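Local structure of peptide ABC transporter, peptide-binding protein (Thermus thermophilus, 2D5W) at residues A[334-339]-A[422-427]; A[407-412]-A[461-466]. The protein binds oligopeptides, a pentapeptide in this crystal structure, and probably delivers them to an ABC transporter for import. All blocks are in the same frame, centred on the assembly; numbering follows the deposited sequence.

Interaction 1. Residues A[334-339]-A[422-427]; sequences ALNREG and QQFFAE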
loop_
_atom_site.group_PDB
_atom_site.type_symbol
_atom_site.label_atom_id
_atom_site.label_comp_id
_atom_site.label_asym_id
_atom_site.label_seq_id
_atom_site.Cartn_x
_atom_site.Cartn_y
_atom_site.Cartn_z
ATOM N N ALA A 334 -25.683 2.627 -9.685
ATOM C CA ALA A 334 -25.542 3.490 -10.855
ATOM C C ALA A 334 -24.192 3.338 -11.551
ATOM O O ALA A 334 -23.952 3.964 -12.580
ATOM C CB ALA A 334 -25.764 4.943 -10.457
ATOM N N LEU A 335 -23.305 2.525 -10.982
ATOM C CA LEU A 335 -21.993 2.290 -11.580
ATOM C C LEU A 335 -22.069 0.987 -12.369
ATOM O O LEU A 335 -22.240 -0.088 -11.792
ATOM C CB LEU A 335 -20.913 2.182 -10.498
ATOM C CG LEU A 335 -20.782 3.368 -9.535
ATOM C CD1 LEU A 335 -19.534 3.188 -8.682
ATOM C CD2 LEU A 335 -20.700 4.676 -10.311
ATOM N N ASN A 336 -21.959 1.076 -13.690
ATOM C CA ASN A 336 -22.033 -0.119 -14.517
ATOM C C ASN A 336 -20.679 -0.811 -14.522
ATOM O O ASN A 336 -19.953 -0.801 -15.518
ATOM C CB ASN A 336 -22.449 0.241 -15.941
ATOM C CG ASN A 336 -22.752 -0.980 -16.774
ATOM O OD1 ASN A 336 -22.664 -2.111 -16.291
ATOM N ND2 ASN A 336 -23.115 -0.764 -18.032
ATOM N N ARG A 337 -20.354 -1.425 -13.390
ATOM C CA ARG A 337 -19.080 -2.106 -13.219
ATOM C C ARG A 337 -18.892 -3.295 -14.150
ATOM O O ARG A 337 -17.815 -3.476 -14.719
ATOM C CB ARG A 337 -18.924 -2.541 -11.758
ATOM C CG ARG A 337 -18.916 -1.371 -10.781
ATOM C CD ARG A 337 -18.870 -1.854 -9.346
ATOM N NE ARG A 337 -20.082 -2.587 -8.996
ATOM C CZ ARG A 337 -20.167 -3.466 -8.003
ATOM N NH1 ARG A 337 -21.312 -4.085 -7.763
ATOM N NH2 ARG A 337 -19.107 -3.733 -7.252
ATOM N N GLU A 338 -19.927 -4.110 -14.313
ATOM C CA GLU A 338 -19.799 -5.255 -15.201
ATOM C C GLU A 338 -19.587 -4.779 -16.636
ATOM O O GLU A 338 -18.791 -5.357 -17.372
ATOM C CB GLU A 338 -21.034 -6.155 -15.119
ATOM C CG GLU A 338 -20.933 -7.396 -15.999
ATOM C CD GLU A 338 -19.775 -8.309 -15.621
ATOM O OE1 GLU A 338 -19.356 -9.118 -16.476
ATOM O OE2 GLU A 338 -19.290 -8.237 -14.472
ATOM N N GLY A 339 -20.292 -3.722 -17.032
ATOM C CA GLY A 339 -20.125 -3.201 -18.376
ATOM C C GLY A 339 -18.720 -2.658 -18.559
ATOM O O GLY A 339 -18.105 -2.825 -19.612
ATOM N N GLN A 422 -13.882 7.517 -14.810
ATOM C CA GLN A 422 -14.658 8.634 -14.285
ATOM C C GLN A 422 -15.698 9.088 -15.302
ATOM O O GLN A 422 -16.854 9.315 -14.951
ATOM C CB GLN A 422 -13.742 9.805 -13.925
ATOM C CG GLN A 422 -12.840 9.554 -12.727
ATOM C CD GLN A 422 -11.933 10.735 -12.438
ATOM O OE1 GLN A 422 -11.255 11.237 -13.333
ATOM N NE2 GLN A 422 -11.918 11.184 -11.188
ATOM N N GLN A 423 -15.282 9.216 -16.561
ATOM C CA GLN A 423 -16.163 9.640 -17.650
ATOM C C GLN A 423 -17.280 8.636 -17.896
ATOM O O GLN A 423 -18.437 9.002 -18.130
ATOM C CB GLN A 423 -15.371 9.788 -18.953
ATOM C CG GLN A 423 -14.453 10.981 -19.023
ATOM C CD GLN A 423 -13.717 11.058 -20.348
ATOM O OE1 GLN A 423 -13.123 12.081 -20.674
ATOM N NE2 GLN A 423 -13.738 9.962 -21.108
ATOM N N PHE A 424 -16.911 7.363 -17.877
ATOM C CA PHE A 424 -17.841 6.270 -18.104
ATOM C C PHE A 424 -18.944 6.289 -17.042
ATOM O O PHE A 424 -20.135 6.267 -17.361
ATOM C CB PHE A 424 -17.058 4.955 -18.061
ATOM C CG PHE A 424 -17.870 3.740 -18.388
ATOM C CD1 PHE A 424 -17.962 3.278 -19.698
ATOM C CD2 PHE A 424 -18.523 3.035 -17.382
ATOM C CE1 PHE A 424 -18.690 2.127 -19.999
ATOM C CE2 PHE A 424 -19.254 1.884 -17.673
ATOM C CZ PHE A 424 -19.337 1.429 -18.983
ATOM N N PHE A 425 -18.543 6.329 -15.774
ATOM C CA PHE A 425 -19.506 6.353 -14.676
ATOM C C PHE A 425 -20.311 7.654 -14.647
ATOM O O PHE A 425 -21.510 7.642 -14.365
ATOM C CB PHE A 425 -18.785 6.187 -13.332
ATOM C CG PHE A 425 -18.262 4.794 -13.071
ATOM C CD1 PHE A 425 -17.228 4.607 -12.157
ATOM C CD2 PHE A 425 -18.815 3.674 -13.691
ATOM C CE1 PHE A 425 -16.751 3.338 -11.862
ATOM C CE2 PHE A 425 -18.337 2.391 -13.398
ATOM C CZ PHE A 425 -17.304 2.227 -12.479
ATOM N N ALA A 426 -19.654 8.773 -14.933
ATOM C CA ALA A 426 -20.318 10.075 -14.912
ATOM C C ALA A 426 -21.520 10.142 -15.845
ATOM O O ALA A 426 -22.525 10.781 -15.530
ATOM C CB ALA A 426 -19.325 11.174 -15.269
ATOM N N GLU A 427 -21.414 9.484 -16.993
ATOM C CA GLU A 427 -22.496 9.494 -17.967
ATOM C C GLU A 427 -23.762 8.859 -17.396
ATOM O O GLU A 427 -24.865 9.357 -17.610
ATOM C CB GLU A 427 -22.059 8.764 -19.237
ATOM C CG GLU A 427 -23.013 8.936 -20.405
ATOM C CD GLU A 427 -22.424 8.446 -21.712
ATOM O OE1 GLU A 427 -21.348 8.946 -22.100
ATOM O OE2 GLU A 427 -23.037 7.565 -22.351
#

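Interaction 2. Residues A[407-412]-A[461-466]; sequences IEYVTT and TGMFEF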
loop_
_atom_site.group_PDB
_atom_site.type_symbol
_atom_site.label_atom_id
_atom_site.label_comp_id
_atom_site.label_asym_id
_atom_site.label_seq_id
_atom_site.Cartn_x
_atom_site.Cartn_y
_atom_site.Cartn_z
ATOM N N ILE A 407 -21.057 15.712 -6.571
ATOM C CA ILE A 407 -20.091 15.070 -5.697
ATOM C C ILE A 407 -18.676 15.110 -6.260
ATOM O O ILE A 407 -18.465 14.915 -7.457
ATOM C CB ILE A 407 -20.538 13.604 -5.439
ATOM C CG1 ILE A 407 -19.663 12.951 -4.371
ATOM C CG2 ILE A 407 -20.513 12.810 -6.741
ATOM C CD1 ILE A 407 -20.191 11.611 -3.902
ATOM N N GLU A 408 -17.709 15.384 -5.391
ATOM C CA GLU A 408 -16.313 15.431 -5.801
ATOM C C GLU A 408 -15.864 14.011 -6.136
ATOM O O GLU A 408 -16.250 13.060 -5.459
ATOM C CB GLU A 408 -15.445 15.997 -4.673
ATOM C CG GLU A 408 -13.981 16.167 -5.063
ATOM C CD GLU A 408 -13.104 16.644 -3.918
ATOM O OE1 GLU A 408 -12.490 17.721 -4.051
ATOM O OE2 GLU A 408 -13.018 15.941 -2.889
ATOM N N TYR A 409 -15.058 13.870 -7.183
ATOM C CA TYR A 409 -14.555 12.560 -7.603
ATOM C C TYR A 409 -13.067 12.735 -7.877
ATOM O O TYR A 409 -12.660 13.309 -8.894
ATOM C CB TYR A 409 -15.310 12.102 -8.855
ATOM C CG TYR A 409 -15.161 10.647 -9.268
ATOM C CD1 TYR A 409 -16.050 10.096 -10.189
ATOM C CD2 TYR A 409 -14.124 9.839 -8.793
ATOM C CE1 TYR A 409 -15.919 8.788 -10.633
ATOM C CE2 TYR A 409 -13.982 8.514 -9.239
ATOM C CZ TYR A 409 -14.888 8.001 -10.162
ATOM O OH TYR A 409 -14.780 6.711 -10.637
ATOM N N VAL A 410 -12.268 12.249 -6.936
ATOM C CA VAL A 410 -10.819 12.349 -6.992
ATOM C C VAL A 410 -10.138 11.054 -7.396
ATOM O O VAL A 410 -10.540 9.977 -6.974
ATOM C CB VAL A 410 -10.243 12.718 -5.597
ATOM C CG1 VAL A 410 -8.724 12.772 -5.647
ATOM C CG2 VAL A 410 -10.822 14.032 -5.123
ATOM N N THR A 411 -9.118 11.164 -8.237
ATOM C CA THR A 411 -8.308 10.007 -8.576
ATOM C C THR A 411 -6.949 10.519 -9.032
ATOM O O THR A 411 -6.701 11.729 -9.042
ATOM C CB THR A 411 -8.946 9.076 -9.645
ATOM O OG1 THR A 411 -8.283 7.803 -9.596
ATOM C CG2 THR A 411 -8.814 9.649 -11.051
ATOM N N THR A 412 -6.065 9.592 -9.374
ATOM C CA THR A 412 -4.717 9.918 -9.812
ATOM C C THR A 412 -4.683 10.451 -11.239
ATOM O O THR A 412 -4.940 9.711 -12.196
ATOM C CB THR A 412 -3.813 8.678 -9.746
ATOM O OG1 THR A 412 -4.431 7.613 -10.480
ATOM C CG2 THR A 412 -3.601 8.227 -8.309
ATOM N N THR A 461 -13.998 15.533 -0.113
ATOM C CA THR A 461 -15.369 15.478 0.386
ATOM C C THR A 461 -16.379 14.552 -0.266
ATOM O O THR A 461 -17.575 14.648 0.026
ATOM C CB THR A 461 -15.975 16.881 0.326
ATOM O OG1 THR A 461 -15.982 17.322 -1.038
ATOM C CG2 THR A 461 -15.152 17.857 1.161
ATOM N N GLY A 462 -15.931 13.673 -1.145
ATOM C CA GLY A 462 -16.879 12.788 -1.790
ATOM C C GLY A 462 -16.307 11.424 -2.084
ATOM O O GLY A 462 -16.122 10.610 -1.180
ATOM N N MET A 463 -16.033 11.192 -3.363
ATOM C CA MET A 463 -15.484 9.937 -3.860
ATOM C C MET A 463 -13.986 10.070 -4.127
ATOM O O MET A 463 -13.524 11.102 -4.608
ATOM C CB MET A 463 -16.195 9.553 -5.157
ATOM C CG MET A 463 -17.688 9.296 -5.003
ATOM S SD MET A 463 -18.614 9.384 -6.570
ATOM C CE MET A 463 -18.037 7.915 -7.409
ATOM N N PHE A 464 -13.241 9.011 -3.825
ATOM C CA PHE A 464 -11.795 8.991 -4.031
ATOM C C PHE A 464 -11.460 7.589 -4.541
ATOM O O PHE A 464 -11.508 6.614 -3.786
ATOM C CB PHE A 464 -11.094 9.288 -2.698
ATOM C CG PHE A 464 -9.586 9.407 -2.779
ATOM C CD1 PHE A 464 -8.853 9.625 -1.615
ATOM C CD2 PHE A 464 -8.896 9.292 -3.985
ATOM C CE1 PHE A 464 -7.466 9.728 -1.643
ATOM C CE2 PHE A 464 -7.500 9.394 -4.021
ATOM C CZ PHE A 464 -6.789 9.611 -2.849
ATOM N N GLU A 465 -11.152 7.486 -5.831
ATOM C CA GLU A 465 -10.833 6.197 -6.429
ATOM C C GLU A 465 -9.348 5.910 -6.529
ATOM O O GLU A 465 -8.568 6.737 -7.002
ATOM C CB GLU A 465 -11.416 6.061 -7.842
ATOM C CG GLU A 465 -11.057 4.703 -8.466
ATOM C CD GLU A 465 -11.593 4.483 -9.871
ATOM O OE1 GLU A 465 -12.526 5.199 -10.293
ATOM O OE2 GLU A 465 -11.083 3.565 -10.554
ATOM N N PHE A 466 -8.971 4.723 -6.078
ATOM C CA PHE A 466 -7.596 4.256 -6.162
ATOM C C PHE A 466 -7.618 2.779 -5.803
ATOM O O PHE A 466 -8.691 2.177 -5.688
ATOM C CB PHE A 466 -6.658 5.068 -5.241
ATOM C CG PHE A 466 -6.935 4.920 -3.767
ATOM C CD1 PHE A 466 -6.198 4.031 -2.987
ATOM C CD2 PHE A 466 -7.918 5.691 -3.149
ATOM C CE1 PHE A 466 -6.434 3.914 -1.617
ATOM C CE2 PHE A 466 -8.163 5.580 -1.776
ATOM C CZ PHE A 466 -7.417 4.689 -1.011
HETATM O O HOH W 1 -13.584 13.312 -2.728
HETATM O O HOH W 2 -18.260 16.079 -2.561
#

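Interaction 1. Residues A[334-339]-A[422-427]
Phe424 and Phe425, consecutive residues of helix 416-431, meet the turn Leu335-Asn336 that leads into helix 337-345, and they show how one turn can offer a polar and an apolar surface to two neighbouring rings. Phe424 comes first. Its CG is anti to the backbone N (chi1 -175°), and the ring reaches the helix start with its CE2 corner. Asn336 O lies at that edge, near the ring plane, 3.5 Å from Phe424 CE2. Asn336 CB touches the same ring carbon, while the backbone carbon of Gly339 approaches Phe424 CZ obliquely at 4.2 Å. The turn itself is shaped by its own bonds: Asn336 is the centre of an inverse gamma turn, with a weak bond of 2.8 Å from Arg337 N to Leu335 O. Asn336 is also the N-cap, its OD1 accepting from Gly339 N at 3.0 Å, with the donor well above the carbonyl plane.

Phe425 follows and gives the larger apolar surface. Leu335 CD2 sits over one face, 4.0 Å from the ring centroid and 23° off the normal, a CH-pi contact displaced toward the rim, where CG of Phe425 is 3.7 Å from that methyl. The two side chains cross at about a right angle. Leu335 CB reaches CE2 of the ring at 3.9 Å, and Asn336 N and Arg337 CG approach the Phe425 ring obliquely. Leu547 of strand 544-557 packs on Leu335, Arg337 and Phe425, and the guanidinium of Arg337 bonds to the carbonyls of Pro546 and Tyr370.

The chemistry thus divides by ring: a carbonyl oxygen meets the slightly positive C-H rim of Phe424, whereas a methyl covers the electron-rich face of Phe425. Dispersion and probably weak electrostatics join helix 416-431 to the turn that opens helix 337-345; Asn336 OD1 is spent on the cap and Leu335 O on the gamma turn.

Interaction 2. Residues A[407-412]-A[461-466]
Strand segments 407-410 and 463-466 run parallel, their axes approaching to 4.6 Å at an angle of 18°: Met463 N donates to Glu408 O (2.8 Å), Met463 O accepts from Val410 N, and Glu465 N donates to Val410 O.

The side chains of Tyr409 and Met463 share one face of the sheet. The Met463 chain bends at its last torsion (chi3 70°), and CE lies over the Tyr409 ring 4.0 Å from its centroid, a CH-pi contact, with SD completing a Met-aromatic pair. Ile407 CD1 packs on Met463 CG at 3.6 Å. At the far end of the ring, Tyr409 OH donates to Glu465 OE1 (2.7 Å), almost in line with the C-O bond. Thr411 OG1 donates to Glu465 O from above the carbonyl plane. On the Val410 face, Val410 CG1 meets Phe464 CD2 at 3.9 Å. Glu408 OE2 accepts from Thr461 N (3.0 Å) on its syn side, though tilted out of the carboxylate plane, and from a water that also bridges Gly462 N and Met463 O, while OE1 takes Asn439.

The 407-410 end of strand 401-410 lies between parallel strands 435-438 and 463-469, with antiparallel strand 293-308 beyond the latter. Helix 416-431 covers the Tyr409 face; Val446 of helix 443-446 packs on Val410 and Phe464.

How the interactions relate
Helix 416-431 connects the two contacts, whose centres are about 14 Å apart. It follows strand 401-410 and leads to strand 435-438, which pairs in parallel with strand 401-410, a beta-alpha-beta unit. Phe425 serves both contacts, while Phe424 faces the turn of interaction 1 and Gln422 the strand of interaction 2. Phe425, faced by Leu335, brings its CD1 to 3.6 Å from Tyr409 OH, the hydroxyl that donates to Glu465. Gln422 NE2 packs 3.2 Å from Tyr409 O, and its OE1 bonds to Asn440. Strand 463-469 runs on from interaction 2 to the bound peptide: Phe466, at the end of segment 461-466, packs on its backbone.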